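Local coordinates for beta-1,4-exocellulase (Thermobifida fusca, PDB 4B4F), which probably hydrolyses the beta-1,4-glycosidic bonds of cellulose from chain ends, a task of the family 6 glycoside hydrolase part that makes up this chain, at residues Val17-Ala22 against Val31-Thr36; Ala91-Gly96 against Gly372-Cys377; Arg320-Asn325 against Gly388-Gly393; Ala332-Arg337 against Tyr349-Pro354. All blocks are in the same frame, centred on the assembly; numbering follows the deposited sequence.

Contact 1: Val17-Ala22 against Val31-Thr36; sequences VWSAKA and VANEST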
# COMPACT_ATOMS: atom_id res chain seq x y z
N VAL A 17 -5.27 -18.12 -6.05
CA VAL A 17 -6.52 -17.75 -5.37
C VAL A 17 -7.10 -16.45 -5.94
O VAL A 17 -8.32 -16.35 -6.18
CB VAL A 17 -6.34 -17.60 -3.84
CG1 VAL A 17 -7.67 -17.25 -3.18
CG2 VAL A 17 -5.76 -18.86 -3.23
N TRP A 18 -6.22 -15.46 -6.15
CA TRP A 18 -6.63 -14.19 -6.75
C TRP A 18 -6.92 -14.36 -8.21
O TRP A 18 -7.89 -13.81 -8.71
CB TRP A 18 -5.59 -13.09 -6.55
CG TRP A 18 -5.98 -11.80 -7.24
CD1 TRP A 18 -6.81 -10.79 -6.75
CD2 TRP A 18 -5.61 -11.36 -8.60
NE1 TRP A 18 -6.95 -9.78 -7.67
CE2 TRP A 18 -6.27 -10.06 -8.80
CE3 TRP A 18 -4.83 -11.89 -9.63
CZ2 TRP A 18 -6.14 -9.34 -9.99
CZ3 TRP A 18 -4.70 -11.15 -10.82
CH2 TRP A 18 -5.34 -9.91 -10.99
N SER A 19 -6.07 -15.12 -8.90
CA SER A 19 -6.25 -15.40 -10.33
C SER A 19 -7.66 -15.88 -10.63
O SER A 19 -8.33 -15.33 -11.52
CB SER A 19 -5.22 -16.43 -10.82
OG SER A 19 -5.17 -16.46 -12.24
N ALA A 20 -8.13 -16.88 -9.88
CA ALA A 20 -9.44 -17.50 -10.11
C ALA A 20 -10.61 -16.54 -9.87
O ALA A 20 -11.61 -16.59 -10.59
CB ALA A 20 -9.60 -18.76 -9.28
N LYS A 21 -10.47 -15.67 -8.87
CA LYS A 21 -11.47 -14.64 -8.61
C LYS A 21 -11.55 -13.63 -9.77
O LYS A 21 -12.65 -13.25 -10.18
CB LYS A 21 -11.19 -13.93 -7.28
CG LYS A 21 -11.62 -14.72 -6.05
CD LYS A 21 -11.11 -14.08 -4.77
CE LYS A 21 -11.96 -14.45 -3.57
NZ LYS A 21 -11.38 -15.55 -2.77
N ALA A 22 -10.40 -13.23 -10.29
CA ALA A 22 -10.32 -12.32 -11.43
C ALA A 22 -10.94 -12.89 -12.73
O ALA A 22 -11.77 -12.24 -13.36
CB ALA A 22 -8.88 -11.88 -11.67
N VAL A 31 -6.58 -9.76 -17.08
CA VAL A 31 -5.60 -9.40 -16.03
C VAL A 31 -5.34 -10.56 -15.05
O VAL A 31 -4.55 -10.42 -14.12
CB VAL A 31 -5.99 -8.10 -15.26
CG1 VAL A 31 -6.06 -6.92 -16.21
CG2 VAL A 31 -7.32 -8.26 -14.53
N ALA A 32 -5.97 -11.70 -15.30
CA ALA A 32 -5.92 -12.86 -14.39
C ALA A 32 -4.51 -13.41 -14.16
O ALA A 32 -4.24 -14.04 -13.12
CB ALA A 32 -6.86 -13.95 -14.87
N ASN A 33 -3.63 -13.20 -15.13
CA ASN A 33 -2.25 -13.67 -15.02
C ASN A 33 -1.25 -12.59 -14.61
O ASN A 33 -0.03 -12.77 -14.73
CB ASN A 33 -1.82 -14.41 -16.29
CG ASN A 33 -2.48 -15.77 -16.42
OD1 ASN A 33 -2.29 -16.66 -15.57
ND2 ASN A 33 -3.28 -15.95 -17.47
N GLU A 34 -1.76 -11.48 -14.10
CA GLU A 34 -0.90 -10.47 -13.50
C GLU A 34 -0.45 -10.92 -12.11
O GLU A 34 -1.15 -11.68 -11.44
CB GLU A 34 -1.60 -9.11 -13.42
CG GLU A 34 -1.94 -8.49 -14.77
CD GLU A 34 -0.72 -8.32 -15.66
OE1 GLU A 34 0.39 -8.15 -15.13
OE2 GLU A 34 -0.88 -8.35 -16.89
N SER A 35 0.72 -10.44 -11.70
CA SER A 35 1.24 -10.74 -10.37
C SER A 35 0.65 -9.82 -9.31
O SER A 35 0.62 -8.59 -9.49
CB SER A 35 2.76 -10.61 -10.36
OG SER A 35 3.27 -10.86 -9.06
N THR A 36 0.18 -10.41 -8.21
CA THR A 36 -0.28 -9.66 -7.04
C THR A 36 0.32 -10.23 -5.76
O THR A 36 0.52 -11.44 -5.64
CB THR A 36 -1.81 -9.70 -6.88
OG1 THR A 36 -2.25 -11.06 -6.80
CG2 THR A 36 -2.51 -9.00 -8.03
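Trp18 lays its indole against the methyl of Thr36, and here the ring is enclosed on both faces. Thr36 CG2 stands over the middle of the six-membered ring, 3.8 Å from its centroid and just 6° off the normal, a CH-pi contact square on the face. CB of Ala22, one helical turn along, lies over the opposite face, nearer the rim. With CG anti to the backbone N (chi1 177°), the ring swings off the helix toward the loop, and its far edge runs up to a carbonyl: CH2 is 3.3 Å from Val31 O, near the ring plane. That same oxygen accepts from Glu34 N, closing a type I turn. At the other end of the indole, NE1 donates to Pro355 O. Cutting the indole back to an alanine would probably leave that carbonyl without its donor and open a gap under the Thr36 methyl. Also buried, Ala22 CB lies 4.3 Å from Ala32 CB and packs on Phe409.

The pair belongs to the approach to strand 38-40 of the parallel alpha/beta core of family 6: helix 16-23 folds back on the loop that follows it. Trp18 sits about 4 Å, side chain to side chain, from Glu357, a predicted substrate-binding residue.

The solvent side has little packing. One short hydrogen bond holds it, Ser19 OG to Ala32 O at 2.7 Å, approaching from above the carbonyl plane. Asn33 is exposed and adds little.

Contact 2: Ala91-Gly96 against Gly372-Cys377; sequences ALASNG and GFDRMC. With BGC (beta-D-glucopyranose), chain C; BGC (beta-D-glucopyranose), chain B.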
# COMPACT_ATOMS: atom_id res chain seq x y z
N ALA A 91 -8.08 4.17 11.93
CA ALA A 91 -9.26 3.70 11.21
C ALA A 91 -9.87 2.45 11.84
O ALA A 91 -9.44 2.00 12.90
CB ALA A 91 -8.91 3.46 9.75
N LEU A 92 -10.89 1.89 11.20
CA LEU A 92 -11.64 0.77 11.77
C LEU A 92 -11.79 -0.41 10.80
O LEU A 92 -11.89 -1.56 11.24
CB LEU A 92 -13.02 1.24 12.25
CG LEU A 92 -13.16 2.38 13.28
CD1 LEU A 92 -14.61 2.84 13.38
CD2 LEU A 92 -12.62 2.01 14.66
N ALA A 93 -11.81 -0.13 9.50
CA ALA A 93 -12.13 -1.14 8.48
C ALA A 93 -11.14 -2.31 8.49
O ALA A 93 -11.51 -3.44 8.13
CB ALA A 93 -12.19 -0.52 7.10
N SER A 94 -9.89 -2.04 8.87
CA SER A 94 -8.88 -3.08 8.94
C SER A 94 -8.14 -3.16 10.28
O SER A 94 -6.93 -3.40 10.32
CB SER A 94 -7.91 -2.98 7.76
OG SER A 94 -8.55 -3.36 6.55
N ASN A 95 -8.88 -2.93 11.37
CA ASN A 95 -8.40 -3.34 12.69
C ASN A 95 -8.27 -4.87 12.67
O ASN A 95 -9.05 -5.56 12.01
CB ASN A 95 -9.38 -2.92 13.79
CG ASN A 95 -9.47 -1.41 14.00
OD1 ASN A 95 -10.51 -0.90 14.42
ND2 ASN A 95 -8.38 -0.68 13.72
N GLY A 96 -7.28 -5.41 13.38
CA GLY A 96 -6.98 -6.83 13.30
C GLY A 96 -7.18 -7.58 14.60
O GLY A 96 -7.73 -7.04 15.56
N GLY A 372 -14.05 -3.41 12.26
CA GLY A 372 -15.27 -2.63 12.47
C GLY A 372 -15.74 -1.90 11.22
O GLY A 372 -15.05 -1.89 10.20
N PHE A 373 -16.92 -1.29 11.32
CA PHE A 373 -17.49 -0.51 10.23
C PHE A 373 -16.88 0.89 10.21
O PHE A 373 -17.02 1.67 11.16
CB PHE A 373 -19.03 -0.47 10.37
CG PHE A 373 -19.71 0.51 9.44
CD1 PHE A 373 -19.30 0.66 8.12
CD2 PHE A 373 -20.80 1.24 9.89
CE1 PHE A 373 -19.94 1.56 7.28
CE2 PHE A 373 -21.46 2.14 9.06
CZ PHE A 373 -21.03 2.30 7.75
N ASP A 374 -16.19 1.19 9.11
CA ASP A 374 -15.52 2.47 8.96
C ASP A 374 -16.32 3.36 8.03
O ASP A 374 -16.55 3.02 6.86
CB ASP A 374 -14.09 2.28 8.45
CG ASP A 374 -13.24 3.51 8.66
OD1 ASP A 374 -13.67 4.62 8.28
OD2 ASP A 374 -12.13 3.37 9.22
N ARG A 375 -16.74 4.51 8.55
CA ARG A 375 -17.62 5.40 7.81
C ARG A 375 -16.98 5.98 6.54
O ARG A 375 -17.69 6.38 5.60
CB ARG A 375 -18.19 6.48 8.73
CG ARG A 375 -18.96 5.88 9.91
CD ARG A 375 -20.32 6.52 10.13
NE ARG A 375 -21.06 6.71 8.89
CZ ARG A 375 -21.95 7.68 8.69
NH1 ARG A 375 -22.23 8.54 9.66
NH2 ARG A 375 -22.57 7.79 7.52
N MET A 376 -15.65 5.99 6.48
CA MET A 376 -14.94 6.36 5.24
C MET A 376 -15.21 5.40 4.08
O MET A 376 -14.89 5.70 2.93
CB MET A 376 -13.44 6.54 5.48
CG MET A 376 -13.08 7.84 6.19
SD MET A 376 -13.55 9.30 5.25
CE MET A 376 -12.23 9.39 4.04
N CYS A 377 -15.81 4.25 4.38
CA CYS A 377 -16.23 3.29 3.36
C CYS A 377 -17.74 3.35 3.10
O CYS A 377 -18.28 2.53 2.35
CB CYS A 377 -15.83 1.87 3.79
SG CYS A 377 -14.06 1.65 3.96
C2 BGC C . -6.70 -0.24 2.84
C3 BGC C . -7.16 -1.69 2.70
C4 BGC C . -6.32 -2.72 3.45
C5 BGC C . -5.66 -2.11 4.70
C6 BGC C . -4.15 -1.94 4.54
C1 BGC C . -6.46 0.21 4.28
O2 BGC C . -7.72 0.58 2.34
O3 BGC C . -7.19 -2.05 1.34
O4 BGC C . -7.18 -3.79 3.81
O5 BGC C . -6.30 -0.91 5.15
O6 BGC C . -3.86 -0.76 3.84
C2 BGC B . -7.35 -6.07 4.59
C3 BGC B . -6.78 -7.48 4.48
C4 BGC B . -6.55 -7.88 3.02
C5 BGC B . -5.80 -6.79 2.27
C6 BGC B . -5.59 -7.14 0.79
C1 BGC B . -6.56 -5.08 3.73
O2 BGC B . -7.39 -5.70 5.96
O3 BGC B . -7.66 -8.40 5.07
O4 BGC B . -5.81 -9.08 3.04
O5 BGC B . -6.47 -5.55 2.40
O6 BGC B . -6.79 -7.03 0.06
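Asp374 drives its carboxylate at the backbone of Leu92. A chi1 of -163° swings the group away from its own N and across to the 91-96 loop, where OD2 accepts from Leu92 N at 2.8 Å; the donor comes in on the anti side, 22° out of the carboxylate plane. OD1 is used differently: its anti lone pair takes Met376 N at 3.0 Å, an Asx turn that leads into the 3-10 segment 375-377. Small groups fit round this acid. Ala91 CB comes 3.3 Å from OD2, and Ala93 CB lies 3.6 Å from Asp374 CB, with the Cys377 sulfur beside them, itself tied to Cys327 by a disulfide.

Leu92 also points toward 372-377 and rests CD1 against Phe373 O at 3.5 Å, where it is exposed. Behind it Gly372 N donates to Leu92 O at 3.0 Å, and Ala93 CA offers its hydrogen to Gly372 O.

The two loops flank the substrate cleft of this family 6 enzyme. Ser94, turned away from the 372-377 loop, accepts at OG from O2 of the chain B glucose, 2.7 Å away, while its N binds Asp88, a predicted active-site residue. With backbone N-H groups from both loops on its two oxygens, Asp374 is likely to stay ionised, its charge partly met by the very loops it joins.

Contact 3: Arg320-Asn325 against Gly388-Gly393; sequences RIHPGN and GNNPSG. With CA (calcium ion), chain F; BGC (beta-D-glucopyranose), chain D; BGC (beta-D-glucopyranose), chain E.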
# COMPACT_ATOMS: atom_id res chain seq x y z
N ARG A 320 -10.50 11.98 -7.50
CA ARG A 320 -11.13 11.93 -6.17
C ARG A 320 -11.54 13.32 -5.67
O ARG A 320 -10.96 14.33 -6.08
CB ARG A 320 -10.20 11.25 -5.16
CG ARG A 320 -10.00 9.77 -5.43
CD ARG A 320 -9.08 9.11 -4.42
NE ARG A 320 -7.66 9.45 -4.61
CZ ARG A 320 -6.71 9.19 -3.71
NH1 ARG A 320 -7.01 8.61 -2.56
NH2 ARG A 320 -5.45 9.53 -3.97
N ILE A 321 -12.54 13.37 -4.79
CA ILE A 321 -12.95 14.63 -4.17
C ILE A 321 -11.83 15.21 -3.30
O ILE A 321 -11.60 16.41 -3.30
CB ILE A 321 -14.23 14.44 -3.32
CG1 ILE A 321 -15.34 13.76 -4.15
CG2 ILE A 321 -14.69 15.77 -2.74
CD1 ILE A 321 -16.45 13.15 -3.33
N HIS A 322 -11.13 14.33 -2.58
CA HIS A 322 -10.08 14.74 -1.65
C HIS A 322 -9.02 13.67 -1.62
O HIS A 322 -9.34 12.49 -1.80
CB HIS A 322 -10.68 14.95 -0.26
CG HIS A 322 -9.79 15.74 0.68
ND1 HIS A 322 -8.97 15.14 1.56
CD2 HIS A 322 -9.62 17.11 0.85
CE1 HIS A 322 -8.31 16.08 2.27
NE2 HIS A 322 -8.71 17.29 1.83
N PRO A 323 -7.74 14.04 -1.39
CA PRO A 323 -6.68 13.02 -1.36
C PRO A 323 -6.79 12.07 -0.17
O PRO A 323 -6.22 10.98 -0.21
CB PRO A 323 -5.39 13.84 -1.28
CG PRO A 323 -5.82 15.17 -0.72
CD PRO A 323 -7.19 15.41 -1.27
N GLY A 324 -7.51 12.48 0.87
CA GLY A 324 -7.76 11.63 2.03
C GLY A 324 -8.88 10.61 1.85
O GLY A 324 -9.21 9.89 2.79
N ASN A 325 -9.47 10.56 0.66
CA ASN A 325 -10.53 9.58 0.36
C ASN A 325 -9.91 8.26 -0.05
O ASN A 325 -9.49 8.09 -1.20
CB ASN A 325 -11.47 10.11 -0.73
CG ASN A 325 -12.55 11.03 -0.18
OD1 ASN A 325 -13.29 11.66 -0.95
ND2 ASN A 325 -12.66 11.11 1.15
N GLY A 388 -11.14 16.87 4.63
CA GLY A 388 -11.70 18.18 4.27
C GLY A 388 -13.21 18.26 4.39
O GLY A 388 -13.85 19.08 3.72
N ASN A 389 -13.78 17.41 5.25
CA ASN A 389 -15.24 17.30 5.47
C ASN A 389 -16.05 17.03 4.19
O ASN A 389 -17.07 17.66 3.93
CB ASN A 389 -15.76 18.51 6.26
CG ASN A 389 -15.23 18.54 7.69
OD1 ASN A 389 -15.65 17.74 8.54
ND2 ASN A 389 -14.31 19.45 7.97
N ASN A 390 -15.56 16.06 3.42
CA ASN A 390 -16.08 15.76 2.09
C ASN A 390 -16.81 14.42 2.06
O ASN A 390 -16.59 13.59 2.95
CB ASN A 390 -14.93 15.72 1.08
CG ASN A 390 -14.55 17.09 0.58
OD1 ASN A 390 -15.37 17.79 -0.02
ND2 ASN A 390 -13.30 17.48 0.81
N PRO A 391 -17.66 14.20 1.04
CA PRO A 391 -18.20 12.86 0.88
C PRO A 391 -17.06 11.88 0.69
O PRO A 391 -16.02 12.23 0.11
CB PRO A 391 -19.04 12.97 -0.40
CG PRO A 391 -19.42 14.41 -0.45
CD PRO A 391 -18.20 15.14 0.03
N SER A 392 -17.25 10.66 1.18
CA SER A 392 -16.23 9.62 1.15
C SER A 392 -15.78 9.23 -0.27
O SER A 392 -14.65 8.80 -0.46
CB SER A 392 -16.72 8.37 1.87
OG SER A 392 -17.79 7.76 1.16
N GLY A 393 -16.68 9.39 -1.24
CA GLY A 393 -16.47 8.90 -2.61
C GLY A 393 -16.36 7.38 -2.71
O GLY A 393 -15.93 6.85 -3.74
CA CA F . -18.97 19.20 3.06
C2 BGC D . -2.97 14.52 7.43
C3 BGC D . -2.94 13.13 6.80
C4 BGC D . -4.06 12.90 5.77
C5 BGC D . -4.25 14.13 4.86
C6 BGC D . -5.56 14.05 4.09
C1 BGC D . -3.09 15.60 6.36
O2 BGC D . -1.80 14.76 8.17
O3 BGC D . -3.04 12.17 7.83
O4 BGC D . -3.70 11.81 4.95
O5 BGC D . -4.25 15.34 5.59
O6 BGC D . -5.29 13.88 2.72
C2 BGC E . -4.28 9.72 3.94
C3 BGC E . -4.92 8.34 4.05
C4 BGC E . -4.89 7.75 5.46
C5 BGC E . -5.17 8.82 6.52
C6 BGC E . -4.94 8.28 7.94
C1 BGC E . -4.56 10.65 5.12
O2 BGC E . -4.73 10.36 2.76
O3 BGC E . -4.22 7.46 3.19
O4 BGC E . -5.87 6.73 5.52
O5 BGC E . -4.35 9.96 6.35
O6 BGC E . -5.22 9.27 8.90
O HOH W 1 -18.06 18.73 0.88
O HOH W 2 -21.53 19.02 3.42
O HOH W 3 -19.62 16.79 3.08
O HOH W 4 -19.09 21.59 3.20
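A calcium-binding loop, 388-393, leans here on 320-325 and its type I turn His322-Asn325, which borders the bound sugar in the substrate cleft. The metal is held by Asn389 O at 2.6 Å and by four waters, and one of those waters donates to Asn390 OD1, so Asn390 links the ion's shell to the turn.

Its amide touches two side chains of 320-325: OD1 is 3.5 Å from Ile321 CG2, and ND2 approaches His322 CD2 at 3.7 Å, the amide and imidazole planes inclined by 36°. Ile321 reaches Pro391 with its other branch, CD1 lying 3.9 Å from Pro391 CB, the two side chains crossing at about a right angle.

His322 is sandwiched. Gly388 N lies over one face, offset toward the rim, and CD of Pro323 over the opposite one. Its chi1 of -164° brings ND1 to Gly324 N within the turn, and it accepts from that N at 3.1 Å. Replacement by an alanine would probably leave Gly324 N without this acceptor and open a gap between Gly388 and Pro323. Gly388 has positive phi, and any CB on it would collide with the imidazole.

Arg320 braces the turn from behind, its NH1 giving a bond to Asn325 O that lies nearly in the guanidinium plane. On the sugar side, the CA of Gly324 comes 3.4 Å from O2 of the chain E glucose.

Contact 4: Ala332-Arg337 against Tyr349-Pro354; sequences AGLGER and YVWVKP. With BGC (beta-D-glucopyranose), chain B; BGC (beta-D-glucopyranose), chain C.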
# COMPACT_ATOMS: atom_id res chain seq x y z
N ALA A 332 -12.19 4.66 -10.04
CA ALA A 332 -10.81 4.20 -10.15
C ALA A 332 -10.66 3.12 -11.20
O ALA A 332 -11.58 2.33 -11.43
CB ALA A 332 -10.29 3.70 -8.80
N GLY A 333 -9.48 3.10 -11.83
CA GLY A 333 -9.13 2.05 -12.77
C GLY A 333 -7.83 1.38 -12.38
O GLY A 333 -7.09 1.88 -11.53
N LEU A 334 -7.59 0.21 -12.97
CA LEU A 334 -6.30 -0.46 -12.90
C LEU A 334 -5.19 0.45 -13.43
O LEU A 334 -5.32 1.07 -14.49
CB LEU A 334 -6.36 -1.72 -13.76
CG LEU A 334 -6.66 -3.13 -13.24
CD1 LEU A 334 -7.31 -3.16 -11.86
CD2 LEU A 334 -7.48 -3.90 -14.26
N GLY A 335 -4.09 0.53 -12.70
CA GLY A 335 -2.93 1.30 -13.15
C GLY A 335 -1.98 0.47 -13.98
O GLY A 335 -2.33 -0.60 -14.46
N GLU A 336 -0.77 0.99 -14.16
CA GLU A 336 0.28 0.33 -14.93
C GLU A 336 0.54 -1.07 -14.41
O GLU A 336 0.63 -1.27 -13.20
CB GLU A 336 1.56 1.16 -14.89
CG GLU A 336 2.51 0.92 -16.07
CD GLU A 336 3.68 1.89 -16.10
OE1 GLU A 336 3.49 3.08 -15.76
OE2 GLU A 336 4.79 1.45 -16.47
N ARG A 337 0.65 -2.04 -15.31
CA ARG A 337 0.92 -3.41 -14.91
C ARG A 337 2.34 -3.52 -14.38
O ARG A 337 3.20 -2.72 -14.76
CB ARG A 337 0.65 -4.39 -16.06
CG ARG A 337 -0.79 -4.92 -16.08
CD ARG A 337 -1.81 -3.81 -16.26
NE ARG A 337 -1.85 -3.33 -17.64
CZ ARG A 337 -2.45 -2.22 -18.05
NH1 ARG A 337 -3.07 -1.41 -17.20
NH2 ARG A 337 -2.41 -1.92 -19.34
N TYR A 349 7.06 -0.73 -10.41
CA TYR A 349 5.65 -0.53 -10.11
C TYR A 349 5.11 -1.93 -9.84
O TYR A 349 5.42 -2.88 -10.55
CB TYR A 349 4.91 0.12 -11.27
CG TYR A 349 5.41 1.51 -11.65
CD1 TYR A 349 5.96 2.37 -10.69
CD2 TYR A 349 5.29 1.97 -12.95
CE1 TYR A 349 6.41 3.64 -11.04
CE2 TYR A 349 5.72 3.24 -13.31
CZ TYR A 349 6.29 4.07 -12.36
OH TYR A 349 6.72 5.32 -12.74
N VAL A 350 4.31 -2.05 -8.79
CA VAL A 350 3.87 -3.34 -8.33
C VAL A 350 2.38 -3.33 -8.04
O VAL A 350 1.79 -2.27 -7.80
CB VAL A 350 4.67 -3.79 -7.08
CG1 VAL A 350 6.06 -4.26 -7.49
CG2 VAL A 350 4.77 -2.65 -6.07
N TRP A 351 1.77 -4.50 -8.12
CA TRP A 351 0.39 -4.67 -7.72
C TRP A 351 0.39 -5.35 -6.39
O TRP A 351 0.43 -6.57 -6.31
CB TRP A 351 -0.36 -5.50 -8.75
CG TRP A 351 -0.82 -4.71 -9.94
CD1 TRP A 351 -0.39 -3.45 -10.34
CD2 TRP A 351 -1.81 -5.11 -10.94
NE1 TRP A 351 -1.04 -3.05 -11.48
CE2 TRP A 351 -1.90 -4.00 -11.90
CE3 TRP A 351 -2.62 -6.23 -11.13
CZ2 TRP A 351 -2.76 -4.03 -12.98
CZ3 TRP A 351 -3.48 -6.25 -12.24
CH2 TRP A 351 -3.54 -5.17 -13.14
N VAL A 352 0.37 -4.55 -5.33
CA VAL A 352 0.42 -5.10 -3.96
C VAL A 352 -0.99 -5.33 -3.43
O VAL A 352 -1.32 -6.45 -3.03
CB VAL A 352 1.25 -4.21 -3.02
CG1 VAL A 352 1.26 -4.80 -1.61
CG2 VAL A 352 2.66 -4.08 -3.55
N LYS A 353 -1.82 -4.29 -3.45
CA LYS A 353 -3.25 -4.45 -3.20
C LYS A 353 -3.84 -5.24 -4.37
O LYS A 353 -3.68 -4.83 -5.53
CB LYS A 353 -3.96 -3.09 -3.05
CG LYS A 353 -5.47 -3.16 -2.85
CD LYS A 353 -5.86 -3.77 -1.50
CE LYS A 353 -7.37 -3.89 -1.34
NZ LYS A 353 -7.78 -4.50 -0.04
N PRO A 354 -4.48 -6.39 -4.09
CA PRO A 354 -5.03 -7.15 -5.21
C PRO A 354 -6.36 -6.56 -5.68
O PRO A 354 -7.33 -6.49 -4.91
CB PRO A 354 -5.20 -8.57 -4.63
CG PRO A 354 -4.41 -8.57 -3.35
CD PRO A 354 -4.52 -7.16 -2.84
C2 BGC B . -7.35 -6.07 4.59
C3 BGC B . -6.78 -7.48 4.48
C4 BGC B . -6.55 -7.88 3.02
C5 BGC B . -5.80 -6.79 2.27
C6 BGC B . -5.59 -7.14 0.79
C1 BGC B . -6.56 -5.08 3.73
O2 BGC B . -7.39 -5.70 5.96
O3 BGC B . -7.66 -8.40 5.07
O4 BGC B . -5.81 -9.08 3.04
O5 BGC B . -6.47 -5.55 2.40
O6 BGC B . -6.79 -7.03 0.06
C2 BGC C . -6.70 -0.24 2.84
C3 BGC C . -7.16 -1.69 2.70
C4 BGC C . -6.32 -2.72 3.45
C5 BGC C . -5.66 -2.11 4.70
C6 BGC C . -4.15 -1.94 4.54
C1 BGC C . -6.46 0.21 4.28
O2 BGC C . -7.72 0.58 2.34
O3 BGC C . -7.19 -2.05 1.34
O4 BGC C . -7.18 -3.79 3.81
O5 BGC C . -6.30 -0.91 5.15
O6 BGC C . -3.86 -0.76 3.84
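Two residues before Lys353, which reaches the bound sugars, the indole of Trp351 is fitted against the loop 334-337. NE1 donates to Glu336 O at 3.0 Å in a rather bent bond, 137° at the hydrogen, the donor standing above the carbonyl plane. That oxygen also takes Thr288 OG1. The far end of the ring is held by carbon: Leu334 CG meets CH2 at 3.7 Å, and Arg337 CD lies 3.4 Å from CZ2. Arg337 and Trp351 run side by side in the same direction, while the guanidinium goes on to Gly335 O and Pro418 O. Gly335 O in turn faces the edge of the indole.

The loop leads into an antiparallel strand pair, 339-343 with 346-350, at one end of the central sheet, and the second strand runs on into Trp351. On that strand Tyr349 meets Glu336, whose extended chain brings OE1 to 3.3 Å from CE2, the carboxylate turned 85° from the ring.

Lys353, farther along, bends at chi2 (68°) and points into the cleft. Its NZ donates to O6 of the chain B glucose at 2.7 Å, to O5 of that same sugar, and to O3 of the chain C glucose at 2.9 Å.

The four contacts fall into two touching pairs. Contacts 1 and 4, with centres 12 Å apart, share a seam: Glu34 CB packs on Trp351 CZ3 at 3.6 Å, and Trp18 CD1 on Pro354 CB at 3.5 Å. Contacts 2 and 3 are 16 Å apart between centres and meet through Met376, whose CE reaches Gly324 O at 3.3 Å; their segments alternate along the chain. Between the pairs lie the bound glucose units, in what is probably the substrate cleft. Contacts 2 and 4 do not touch, their nearest atoms being about 7 Å apart, yet both reach the glucoses of chains B and C, while contact 3 borders those of chains D and E.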